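Long-range contacts in NAD(P)H dehydrogenase (quinone) (Deinococcus radiodurans, PDB 1YDG), which catalyses the reduction of quinones to quinols at the expense of NADH or NADPH, using one bound FMN per monomer of a homotetramer: residues B[6-12]-B[78-84]; B[37-41]-B[74-78]; B[43-47]-B[95-99]; B[113-119]-B[145-150]; B[150-154]-B[165-169]. One frame throughout, in Å; residues are numbered along the deposited sequence.

Overall arrangement
Contacts 1 and 4 are buried pairings of parallel strands in one flavodoxin-like sheet, and strands 81-89 and 117-124, one from each, are themselves neighbours, so the two read across as a continuous ladder. Contact 2 shares Trp78 with contact 1 and adds strand 37-42 beside strand 8-13; it is only partly buried, and charge and an aromatic face replace backbone bonding. Contact 3, also partly buried, ties a loop following strand 37-42 to helix 95-102 through polar side chains near the FMN site. Contact 5 carries on from contact 4 through Thr150, but joins two buried, proline-rich loops; it and contact 4 both meet the third subunit, whereas contacts 1 and 2 touch no other chain of the tetramer.

Contact 1 of 5, residues B[6-12]-B[78-84]; sequences PVKLAIV and WAEAIVF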
# COMPACT_ATOMS: atom_id res chain seq x y z
N PRO B 6 27.53 8.02 21.18
CA PRO B 6 26.12 8.31 20.98
C PRO B 6 25.63 7.77 19.63
O PRO B 6 26.37 7.78 18.64
CB PRO B 6 26.07 9.83 21.01
CG PRO B 6 27.31 10.24 21.77
CD PRO B 6 28.33 9.23 21.38
N VAL B 7 24.39 7.29 19.61
CA VAL B 7 23.70 6.92 18.37
C VAL B 7 23.71 8.10 17.40
O VAL B 7 23.44 9.24 17.79
CB VAL B 7 22.23 6.49 18.64
CG1 VAL B 7 21.43 6.37 17.34
CG2 VAL B 7 22.20 5.19 19.39
N LYS B 8 24.01 7.83 16.14
CA LYS B 8 24.03 8.88 15.12
C LYS B 8 22.68 8.90 14.42
O LYS B 8 22.31 7.93 13.75
CB LYS B 8 25.14 8.63 14.11
CG LYS B 8 26.54 8.74 14.70
CD LYS B 8 27.56 8.00 13.85
CE LYS B 8 29.00 8.16 14.41
NZ LYS B 8 29.08 8.04 15.90
N LEU B 9 21.96 10.02 14.58
CA LEU B 9 20.59 10.15 14.13
C LEU B 9 20.51 11.26 13.13
O LEU B 9 20.84 12.39 13.45
CB LEU B 9 19.67 10.47 15.33
CG LEU B 9 18.21 10.83 15.04
CD1 LEU B 9 17.40 9.64 14.49
CD2 LEU B 9 17.51 11.42 16.29
N ALA B 10 20.05 10.94 11.92
CA ALA B 10 19.78 11.92 10.87
C ALA B 10 18.28 12.08 10.70
O ALA B 10 17.58 11.10 10.41
CB ALA B 10 20.39 11.48 9.56
N ILE B 11 17.80 13.31 10.85
CA ILE B 11 16.42 13.69 10.54
C ILE B 11 16.45 14.40 9.21
O ILE B 11 16.98 15.51 9.12
CB ILE B 11 15.82 14.65 11.59
CG1 ILE B 11 16.07 14.17 13.04
CG2 ILE B 11 14.33 14.87 11.35
CD1 ILE B 11 15.54 12.82 13.35
N VAL B 12 15.93 13.74 8.17
CA VAL B 12 15.89 14.29 6.81
C VAL B 12 14.42 14.60 6.50
O VAL B 12 13.55 13.72 6.55
CB VAL B 12 16.44 13.30 5.75
CG1 VAL B 12 16.36 13.90 4.36
CG2 VAL B 12 17.85 12.90 6.08
N TRP B 78 26.57 8.11 7.30
CA TRP B 78 26.96 8.46 8.65
C TRP B 78 25.97 7.94 9.70
O TRP B 78 26.39 7.44 10.75
CB TRP B 78 27.12 9.98 8.79
CG TRP B 78 27.27 10.49 10.19
CD1 TRP B 78 28.40 10.50 10.93
CD2 TRP B 78 26.24 11.04 11.02
NE1 TRP B 78 28.15 11.03 12.18
CE2 TRP B 78 26.83 11.39 12.25
CE3 TRP B 78 24.87 11.30 10.83
CZ2 TRP B 78 26.11 11.96 13.29
CZ3 TRP B 78 24.16 11.86 11.86
CH2 TRP B 78 24.78 12.18 13.08
N ALA B 79 24.68 8.08 9.43
CA ALA B 79 23.63 7.77 10.39
C ALA B 79 23.59 6.29 10.75
O ALA B 79 23.90 5.41 9.95
CB ALA B 79 22.26 8.22 9.87
N GLU B 80 23.20 6.02 11.98
CA GLU B 80 22.85 4.68 12.38
C GLU B 80 21.34 4.57 12.47
O GLU B 80 20.78 3.48 12.36
CB GLU B 80 23.53 4.37 13.70
CG GLU B 80 25.01 4.16 13.54
CD GLU B 80 25.81 4.47 14.78
OE1 GLU B 80 25.38 5.29 15.60
OE2 GLU B 80 26.90 3.89 14.93
N ALA B 81 20.69 5.72 12.65
CA ALA B 81 19.24 5.80 12.73
C ALA B 81 18.76 6.92 11.83
O ALA B 81 19.26 8.02 11.91
CB ALA B 81 18.82 6.04 14.18
N ILE B 82 17.79 6.62 10.97
CA ILE B 82 17.26 7.59 10.03
C ILE B 82 15.78 7.88 10.23
O ILE B 82 14.97 6.95 10.37
CB ILE B 82 17.43 7.07 8.58
CG1 ILE B 82 18.91 6.97 8.24
CG2 ILE B 82 16.66 7.98 7.59
CD1 ILE B 82 19.26 5.96 7.12
N VAL B 83 15.42 9.15 10.21
CA VAL B 83 14.01 9.54 10.11
C VAL B 83 13.83 10.37 8.86
O VAL B 83 14.59 11.32 8.64
CB VAL B 83 13.52 10.36 11.34
CG1 VAL B 83 12.09 10.86 11.15
CG2 VAL B 83 13.64 9.57 12.64
N PHE B 84 12.79 10.02 8.07
CA PHE B 84 12.32 10.79 6.90
C PHE B 84 10.95 11.41 7.19
O PHE B 84 10.03 10.73 7.69
CB PHE B 84 12.14 9.86 5.68
CG PHE B 84 13.39 9.62 4.89
CD1 PHE B 84 14.65 9.91 5.40
CD2 PHE B 84 13.30 9.05 3.64
CE1 PHE B 84 15.80 9.67 4.66
CE2 PHE B 84 14.46 8.80 2.89
CZ PHE B 84 15.69 9.10 3.40
O HOH W 1 27.30 5.84 17.56
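Two alanines, Ala81 on one face and Ala10 on the other, leave the hollows into which the larger neighbours of these paired strands fit. On the face carrying Leu9, Ile11, Ala81 and Val83, the short Ala81 leaves a hollow that Val7 CG1 and Leu9 CD1 fill, lying 4.1 and 3.9 Å from Ala81 CB; Leu9 CD1 also leans on Val83 CG2 (4.2 Å), and Ile11 CD1 settles against Val83 CB at 3.8 Å. Helix 180-204 covers this side. On the other face Ala10 is the dent: Ala79 CB reaches to 3.8 Å from Ala10 CB. Further along, Val12 CB meets Phe84 CD1 at 3.8 Å, under helix 95-102. This is the parallel pairing of strands 8-13 and 81-89 in the flavodoxin-like alpha/beta sheet, with Ala10 N to Ala81 O (3.0 Å), Val83 N to Ala10 O (2.9 Å) and Val12 N to Val83 O (2.8 Å) as its rungs. At the open end, Lys8 O takes both Glu80 N (2.8 Å) and Ala81 N (3.0 Å), while Glu80 OE1 curls back to accept from Lys8 N at 2.9 Å. The aliphatic part of Lys8 lies across the Trp78 indole, with CB 3.6 Å from the centroid of its six-membered ring.

Contact 2 of 5, residues B[37-41]-B[74-78]; sequences EVRLL and ADLEW
Build 37-41 as an extended strand and 74-78 as the last turn of a short helix, Trp78 N bonding Ala74 O at 2.9 Å. The two run nearly antiparallel, with a signed crossing angle of -160° and the segment axes 10.7 Å apart at closest approach; the closest CA pair is Arg39 and Asp75 at 8.1 Å. Glu37 points toward the helix with chi1 and chi2 both t; its OE1 stands 3.7 Å from Trp78 CZ2, and a water bridges Glu37 OE1 (2.9 Å) to Trp78 NE1 (3.1 Å). Val38 faces away, against helix 19-33. Arg39 is the centre: an m, t, t side chain lays its guanidinium flat on the Trp78 indole (chi1 t, chi2 81°), planes at 5° and centres 3.6 Å apart, a cation-pi stack. The same group turns its edge to Asp75, where Arg39 NH1 and Asp75 OD1 form a salt bridge of 3.0 Å; Asp75 (chi1 m) keeps OD2 for Thr72 N. Leu40 turns to helix 19-33. Leu41, m and t, puts CD1 3.4 Å from Asp75 CG. Strand 37-42 bonds strand 8-13, so the contact places helix 73-78 over the outer part of the parallel sheet, in the alternating strand-and-helix layering of a flavodoxin-like fold.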
# COMPACT_ATOMS: atom_id res chain seq x y z
N GLU B 37 23.54 11.79 18.95
CA GLU B 37 24.15 12.84 18.16
C GLU B 37 23.24 13.09 16.97
O GLU B 37 23.01 12.18 16.18
CB GLU B 37 25.53 12.41 17.66
CG GLU B 37 26.21 13.47 16.81
CD GLU B 37 27.67 13.18 16.54
OE1 GLU B 37 28.06 12.00 16.46
OE2 GLU B 37 28.42 14.17 16.37
N VAL B 38 22.72 14.31 16.83
CA VAL B 38 21.68 14.58 15.84
C VAL B 38 22.12 15.50 14.70
O VAL B 38 22.77 16.52 14.93
CB VAL B 38 20.43 15.19 16.52
CG1 VAL B 38 19.27 15.23 15.56
CG2 VAL B 38 20.05 14.40 17.79
N ARG B 39 21.76 15.12 13.48
CA ARG B 39 21.75 16.05 12.34
C ARG B 39 20.32 16.31 11.90
O ARG B 39 19.61 15.38 11.56
CB ARG B 39 22.54 15.51 11.15
CG ARG B 39 23.99 15.34 11.45
CD ARG B 39 24.76 14.90 10.21
NE ARG B 39 26.17 14.76 10.53
CZ ARG B 39 27.08 14.16 9.77
NH1 ARG B 39 26.75 13.67 8.58
NH2 ARG B 39 28.33 14.09 10.20
N LEU B 40 19.93 17.58 11.90
CA LEU B 40 18.71 18.04 11.27
C LEU B 40 19.06 18.57 9.89
O LEU B 40 19.85 19.50 9.76
CB LEU B 40 18.10 19.16 12.11
CG LEU B 40 16.86 19.89 11.61
CD1 LEU B 40 15.75 18.91 11.45
CD2 LEU B 40 16.48 20.99 12.60
N LEU B 41 18.46 17.96 8.87
CA LEU B 41 18.87 18.14 7.47
C LEU B 41 17.65 18.36 6.59
O LEU B 41 16.71 17.56 6.58
CB LEU B 41 19.60 16.89 6.99
CG LEU B 41 20.83 16.50 7.81
CD1 LEU B 41 21.13 15.04 7.60
CD2 LEU B 41 22.02 17.36 7.44
N ALA B 74 25.77 11.07 2.04
CA ALA B 74 26.73 10.82 3.11
C ALA B 74 26.18 10.97 4.53
O ALA B 74 26.72 10.41 5.49
CB ALA B 74 27.96 11.72 2.94
N ASP B 75 25.11 11.75 4.68
CA ASP B 75 24.40 11.86 5.94
C ASP B 75 23.77 10.52 6.34
O ASP B 75 23.78 10.13 7.53
CB ASP B 75 23.30 12.95 5.85
CG ASP B 75 23.88 14.38 5.78
OD1 ASP B 75 24.77 14.72 6.59
OD2 ASP B 75 23.42 15.16 4.91
N LEU B 76 23.25 9.79 5.36
CA LEU B 76 22.69 8.46 5.64
C LEU B 76 23.79 7.41 5.87
O LEU B 76 23.61 6.52 6.68
CB LEU B 76 21.72 8.00 4.56
CG LEU B 76 20.60 8.99 4.21
CD1 LEU B 76 19.55 8.29 3.41
CD2 LEU B 76 19.97 9.65 5.43
N GLU B 77 24.92 7.52 5.15
CA GLU B 77 26.08 6.66 5.42
C GLU B 77 26.56 6.86 6.85
O GLU B 77 26.93 5.91 7.54
CB GLU B 77 27.20 6.93 4.41
CG GLU B 77 28.48 6.11 4.65
CD GLU B 77 29.57 6.33 3.58
OE1 GLU B 77 29.27 6.84 2.48
OE2 GLU B 77 30.75 5.96 3.85
N TRP B 78 26.57 8.11 7.30
CA TRP B 78 26.96 8.46 8.65
C TRP B 78 25.97 7.94 9.70
O TRP B 78 26.39 7.44 10.75
CB TRP B 78 27.12 9.98 8.79
CG TRP B 78 27.27 10.49 10.19
CD1 TRP B 78 28.40 10.50 10.93
CD2 TRP B 78 26.24 11.04 11.02
NE1 TRP B 78 28.15 11.03 12.18
CE2 TRP B 78 26.83 11.39 12.25
CE3 TRP B 78 24.87 11.30 10.83
CZ2 TRP B 78 26.11 11.96 13.29
CZ3 TRP B 78 24.16 11.86 11.86
CH2 TRP B 78 24.78 12.18 13.08
O HOH W 2 30.15 11.59 14.43

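Contact 3 of 5, residues B[43-47]-B[95-99]; sequences VRETA and SQMRA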
# COMPACT_ATOMS: atom_id res chain seq x y z
N VAL B 43 15.69 18.72 2.92
CA VAL B 43 15.72 18.23 1.56
C VAL B 43 15.78 19.43 0.59
O VAL B 43 14.96 20.34 0.67
CB VAL B 43 14.49 17.32 1.24
CG1 VAL B 43 14.39 17.01 -0.24
CG2 VAL B 43 14.55 16.01 2.05
N ARG B 44 16.71 19.36 -0.34
CA ARG B 44 16.86 20.38 -1.38
C ARG B 44 15.53 20.69 -2.07
O ARG B 44 14.78 19.80 -2.48
CB ARG B 44 17.87 19.94 -2.45
CG ARG B 44 18.17 21.03 -3.45
CD ARG B 44 19.05 20.58 -4.59
NE ARG B 44 20.43 20.43 -4.14
CZ ARG B 44 21.49 20.40 -4.95
NH1 ARG B 44 21.35 20.49 -6.28
NH2 ARG B 44 22.71 20.26 -4.43
N GLU B 45 15.29 21.99 -2.19
CA GLU B 45 14.12 22.52 -2.84
C GLU B 45 14.35 22.54 -4.34
O GLU B 45 15.33 23.11 -4.82
CB GLU B 45 13.82 23.93 -2.31
CG GLU B 45 12.64 24.59 -2.93
CD GLU B 45 11.39 23.77 -2.74
OE1 GLU B 45 11.01 23.05 -3.69
OE2 GLU B 45 10.84 23.79 -1.63
N THR B 46 13.45 21.92 -5.08
CA THR B 46 13.54 21.89 -6.53
C THR B 46 12.56 22.85 -7.21
O THR B 46 12.72 23.14 -8.41
CB THR B 46 13.28 20.47 -7.05
OG1 THR B 46 11.98 20.05 -6.62
CG2 THR B 46 14.32 19.50 -6.50
N ALA B 47 11.54 23.31 -6.49
CA ALA B 47 10.51 24.18 -7.10
C ALA B 47 11.13 25.40 -7.78
O ALA B 47 12.07 25.99 -7.26
CB ALA B 47 9.51 24.63 -6.08
N SER B 95 7.85 15.19 -4.63
CA SER B 95 8.92 14.97 -5.60
C SER B 95 10.28 15.38 -5.04
O SER B 95 11.29 14.77 -5.37
CB SER B 95 8.64 15.71 -6.92
OG SER B 95 8.54 17.10 -6.70
N GLN B 96 10.31 16.37 -4.15
CA GLN B 96 11.57 16.85 -3.59
C GLN B 96 12.21 15.74 -2.74
O GLN B 96 13.41 15.46 -2.84
CB GLN B 96 11.36 18.14 -2.78
CG GLN B 96 10.98 19.37 -3.61
CD GLN B 96 9.47 19.63 -3.70
OE1 GLN B 96 8.65 18.70 -3.61
NE2 GLN B 96 9.09 20.90 -3.87
N MET B 97 11.39 15.07 -1.93
CA MET B 97 11.85 13.96 -1.15
C MET B 97 12.24 12.80 -2.07
O MET B 97 13.31 12.23 -1.91
CB MET B 97 10.79 13.53 -0.13
CG MET B 97 11.13 12.25 0.66
SD MET B 97 12.59 12.32 1.69
CE MET B 97 12.08 13.21 3.15
N ARG B 98 11.39 12.47 -3.03
CA ARG B 98 11.75 11.41 -3.98
C ARG B 98 13.04 11.74 -4.75
O ARG B 98 13.81 10.86 -5.05
CB ARG B 98 10.64 11.11 -4.98
CG ARG B 98 9.31 10.63 -4.37
CD ARG B 98 9.43 9.49 -3.38
NE ARG B 98 10.11 8.31 -3.92
CZ ARG B 98 10.11 7.10 -3.35
NH1 ARG B 98 9.42 6.87 -2.23
NH2 ARG B 98 10.77 6.11 -3.92
N ALA B 99 13.25 13.01 -5.11
CA ALA B 99 14.48 13.40 -5.80
C ALA B 99 15.69 13.07 -4.95
O ALA B 99 16.68 12.57 -5.48
CB ALA B 99 14.47 14.87 -6.15
O HOH W 3 15.36 17.38 -3.46
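At Ser95 the helix has only just begun, and this residue looks to a neighbouring subunit, its N bonding Asp102 OD2 of the second subunit. Gln96 does nearly all the work. Its side chain reaches into the loop 43-47, where NE2 donates to Glu45 OE1 at 2.9 Å, and its CG lies 3.2 Å from Thr46 OG1. Glu45 OE1 also accepts from Ala47 N (2.9 Å), while OE2 of the same carboxylate takes Tyr14 OH and Trp58 NE1. The backbone of Gln96 joins in as well: its O is bridged to Arg44 O by a water, 2.8 and 2.7 Å away respectively, and stands 3.2 Å from Val43 CG1. Met97 closes the apolar end, with CE 3.9 Å from Val43 CG2. Ser16 and Arg89, both FMN-binding, have side chains about 5 Å from those of Glu45 and Gln96, respectively. The loop is therefore held to the helix chiefly through one amide and one shared carboxylate, a polar link beside the flavin site whose carboxylate is satisfied on both oxygens.

Contact 4 of 5, residues B[113-119]-B[145-150]; sequences LANKTFS and WGAVLT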
# COMPACT_ATOMS: atom_id res chain seq x y z
N LEU B 113 23.72 1.21 3.10
CA LEU B 113 22.45 1.63 3.74
C LEU B 113 21.87 0.55 4.63
O LEU B 113 21.00 0.84 5.46
CB LEU B 113 21.41 2.03 2.69
CG LEU B 113 21.53 3.39 2.01
CD1 LEU B 113 20.48 3.53 0.93
CD2 LEU B 113 21.43 4.53 2.98
N ALA B 114 22.37 -0.68 4.49
CA ALA B 114 21.81 -1.82 5.17
C ALA B 114 21.91 -1.70 6.67
O ALA B 114 22.86 -1.11 7.19
CB ALA B 114 22.49 -3.09 4.72
N ASN B 115 20.90 -2.23 7.35
CA ASN B 115 20.92 -2.36 8.80
C ASN B 115 20.76 -1.05 9.59
O ASN B 115 20.86 -1.08 10.80
CB ASN B 115 22.17 -3.12 9.25
CG ASN B 115 22.30 -4.47 8.55
OD1 ASN B 115 21.32 -5.18 8.38
ND2 ASN B 115 23.52 -4.81 8.13
N LYS B 116 20.45 0.06 8.94
CA LYS B 116 20.19 1.29 9.68
C LYS B 116 18.72 1.27 10.09
O LYS B 116 17.89 0.72 9.37
CB LYS B 116 20.51 2.51 8.83
CG LYS B 116 21.98 2.64 8.51
CD LYS B 116 22.22 3.55 7.33
CE LYS B 116 23.69 3.45 6.86
NZ LYS B 116 24.69 3.94 7.88
N THR B 117 18.39 1.82 11.25
CA THR B 117 16.98 1.91 11.63
C THR B 117 16.34 3.05 10.87
O THR B 117 17.00 4.01 10.49
CB THR B 117 16.75 2.07 13.11
OG1 THR B 117 17.35 3.28 13.56
CG2 THR B 117 17.33 0.89 13.89
N PHE B 118 15.04 2.91 10.64
CA PHE B 118 14.27 3.80 9.82
C PHE B 118 12.86 3.95 10.35
O PHE B 118 12.18 2.95 10.59
CB PHE B 118 14.15 3.27 8.41
CG PHE B 118 13.45 4.21 7.48
CD1 PHE B 118 14.17 5.22 6.84
CD2 PHE B 118 12.08 4.13 7.27
CE1 PHE B 118 13.53 6.11 5.98
CE2 PHE B 118 11.43 5.01 6.41
CZ PHE B 118 12.16 6.02 5.77
N SER B 119 12.42 5.20 10.49
CA SER B 119 10.99 5.49 10.69
C SER B 119 10.66 6.76 9.93
O SER B 119 11.55 7.44 9.40
CB SER B 119 10.66 5.62 12.18
OG SER B 119 10.97 6.91 12.66
N TRP B 145 16.47 -1.11 0.94
CA TRP B 145 17.78 -0.86 1.55
C TRP B 145 18.18 -1.87 2.62
O TRP B 145 19.29 -1.81 3.11
CB TRP B 145 17.84 0.52 2.24
CG TRP B 145 17.32 1.67 1.46
CD1 TRP B 145 17.14 1.75 0.11
CD2 TRP B 145 16.96 2.95 1.99
NE1 TRP B 145 16.66 2.99 -0.23
CE2 TRP B 145 16.55 3.75 0.90
CE3 TRP B 145 16.93 3.49 3.28
CZ2 TRP B 145 16.10 5.07 1.07
CZ3 TRP B 145 16.49 4.82 3.45
CH2 TRP B 145 16.07 5.58 2.35
N GLY B 146 17.28 -2.77 3.00
CA GLY B 146 17.50 -3.65 4.14
C GLY B 146 17.58 -2.88 5.44
O GLY B 146 18.32 -3.25 6.35
N ALA B 147 16.82 -1.80 5.53
CA ALA B 147 16.69 -1.06 6.77
C ALA B 147 15.91 -1.91 7.78
O ALA B 147 15.19 -2.84 7.41
CB ALA B 147 15.99 0.25 6.53
N VAL B 148 16.11 -1.60 9.05
CA VAL B 148 15.34 -2.15 10.14
C VAL B 148 14.28 -1.11 10.49
O VAL B 148 14.61 -0.03 10.99
CB VAL B 148 16.27 -2.41 11.33
CG1 VAL B 148 15.51 -2.90 12.58
CG2 VAL B 148 17.33 -3.38 10.91
N LEU B 149 13.01 -1.41 10.20
CA LEU B 149 11.96 -0.41 10.30
C LEU B 149 11.47 -0.34 11.73
O LEU B 149 11.13 -1.36 12.30
CB LEU B 149 10.83 -0.70 9.33
CG LEU B 149 11.26 -1.02 7.88
CD1 LEU B 149 10.09 -1.06 6.98
CD2 LEU B 149 12.26 -0.01 7.38
N THR B 150 11.46 0.87 12.31
CA THR B 150 11.07 1.06 13.71
C THR B 150 9.88 2.01 13.88
O THR B 150 9.99 3.03 14.56
CB THR B 150 12.22 1.57 14.58
OG1 THR B 150 12.63 2.87 14.13
CG2 THR B 150 13.38 0.60 14.56
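Four backbone hydrogen bonds carry this contact: Thr150 N to Phe118 O at 2.8 Å, Val148 N to Lys116 O and Asn115 N to Gly146 O, each at 2.9 Å, and Phe118 N to Val148 O at 3.0 Å. CA-H...O contacts run between them, the shortest from Thr117 CA to Val148 O at 3.1 Å. Thr117 pairs with Val148 and Phe118 with Leu149 in parallel register, and the connection between the two strands passes through helix 131-144: a beta-alpha-beta unit of the flavodoxin-like fold. The helix ends at Gly146 in a Schellman motif, whose positive phi suits glycine, and a type II turn from Leu113 to Lys116 leads into the other strand. Lys116 sends NZ back to Ala79 O. Around the ladder, Phe118 CB rests on Ala147 CB (4.0 Å) and Leu149 CD2 (3.9 Å), and Thr117 CB lies 4.0 Å from Thr150 CG2. Beyond the strands, Leu113 CD1 sits over the Trp145 indole, 3.7 Å from the centroid of its five-membered ring, while Phe118 CE1 comes within 4.1 Å of Trp145 CZ3. Trp145 follows FMN-binding His144 and meets Phe90 of the second subunit edge-to-face; Leu149 packs on Leu149 of the third.

Contact 5 of 5, residues B[150-154]-B[165-169]; sequences TPPGY and NPYGA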
# COMPACT_ATOMS: atom_id res chain seq x y z
N THR B 150 11.46 0.87 12.31
CA THR B 150 11.07 1.06 13.71
C THR B 150 9.88 2.01 13.88
O THR B 150 9.99 3.03 14.56
CB THR B 150 12.22 1.57 14.58
OG1 THR B 150 12.63 2.87 14.13
CG2 THR B 150 13.38 0.60 14.56
N PRO B 151 8.72 1.64 13.33
CA PRO B 151 7.58 2.53 13.49
C PRO B 151 7.10 2.54 14.96
O PRO B 151 7.37 1.59 15.69
CB PRO B 151 6.55 1.91 12.55
CG PRO B 151 6.82 0.46 12.63
CD PRO B 151 8.35 0.40 12.63
N PRO B 152 6.41 3.60 15.40
CA PRO B 152 6.00 3.71 16.80
C PRO B 152 4.93 2.74 17.27
O PRO B 152 4.89 2.43 18.46
CB PRO B 152 5.47 5.14 16.91
CG PRO B 152 5.12 5.53 15.56
CD PRO B 152 6.02 4.79 14.62
N GLY B 153 4.07 2.27 16.38
CA GLY B 153 2.88 1.53 16.82
C GLY B 153 2.15 2.34 17.88
O GLY B 153 2.09 3.58 17.80
N TYR B 154 1.61 1.66 18.88
CA TYR B 154 0.91 2.31 19.98
C TYR B 154 1.69 2.16 21.28
O TYR B 154 1.10 2.04 22.36
CB TYR B 154 -0.49 1.72 20.13
CG TYR B 154 -1.40 2.00 18.96
CD1 TYR B 154 -1.46 1.12 17.89
CD2 TYR B 154 -2.21 3.14 18.93
CE1 TYR B 154 -2.28 1.37 16.81
CE2 TYR B 154 -3.04 3.38 17.87
CZ TYR B 154 -3.07 2.49 16.80
OH TYR B 154 -3.89 2.72 15.74
N ASN B 165 -1.45 7.30 15.28
CA ASN B 165 -0.82 6.82 14.05
C ASN B 165 0.32 5.84 14.32
O ASN B 165 1.43 6.23 14.62
CB ASN B 165 -0.40 7.95 13.11
CG ASN B 165 -0.22 7.47 11.64
OD1 ASN B 165 0.25 6.34 11.36
ND2 ASN B 165 -0.59 8.35 10.70
N PRO B 166 0.04 4.55 14.17
CA PRO B 166 1.02 3.53 14.45
C PRO B 166 2.20 3.53 13.44
O PRO B 166 3.29 3.05 13.75
CB PRO B 166 0.20 2.24 14.37
CG PRO B 166 -0.86 2.54 13.42
CD PRO B 166 -1.22 3.97 13.66
N TYR B 167 1.97 4.07 12.25
CA TYR B 167 2.98 4.00 11.18
C TYR B 167 4.01 5.09 11.36
O TYR B 167 5.13 4.97 10.87
CB TYR B 167 2.34 4.12 9.78
CG TYR B 167 1.21 3.14 9.50
CD1 TYR B 167 0.09 3.55 8.78
CD2 TYR B 167 1.25 1.82 9.95
CE1 TYR B 167 -0.96 2.67 8.53
CE2 TYR B 167 0.19 0.92 9.68
CZ TYR B 167 -0.90 1.36 8.98
OH TYR B 167 -1.95 0.51 8.70
N GLY B 168 3.64 6.15 12.05
CA GLY B 168 4.50 7.30 12.24
C GLY B 168 3.68 8.56 12.49
O GLY B 168 2.52 8.65 12.12
N ALA B 169 4.32 9.54 13.10
CA ALA B 169 3.67 10.82 13.41
C ALA B 169 3.10 11.42 12.14
O ALA B 169 3.75 11.42 11.10
CB ALA B 169 4.66 11.79 14.07
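One direct hydrogen bond joins the two loops, from Gly153 N to Pro166 O at 2.9 Å. Back across the same pair, Pro166 CA makes a CA-H...O contact of 3.5 Å with Gly153 O, bringing the two CA atoms to 3.6 Å. Gly153 has a positive phi, a backbone conformation that suits glycine. Inside 165-169 an Asx turn, Tyr167 N to Asn165 OD1 at 3.0 Å, shapes the bend that offers Pro166 O, while Asn165 ND2 holds Ser170 OG. Van der Waals contact supplies the rest: Pro152 CD touches Pro166 O at 3.4 Å, Pro151 CB lies 3.7 Å from Pro166 O, and Tyr154 CE1 meets Pro166 CB at 3.6 Å. The Tyr167 side chain leads outward to other chains, its OH bonding Thr133 of the fourth subunit and His144 of the third. Within the chain the loops flank helix 157-162, one following strand 148-149 and the other leading to strand 170-172, with Pro151 against helix 131-144 and Pro152 against helix 180-204.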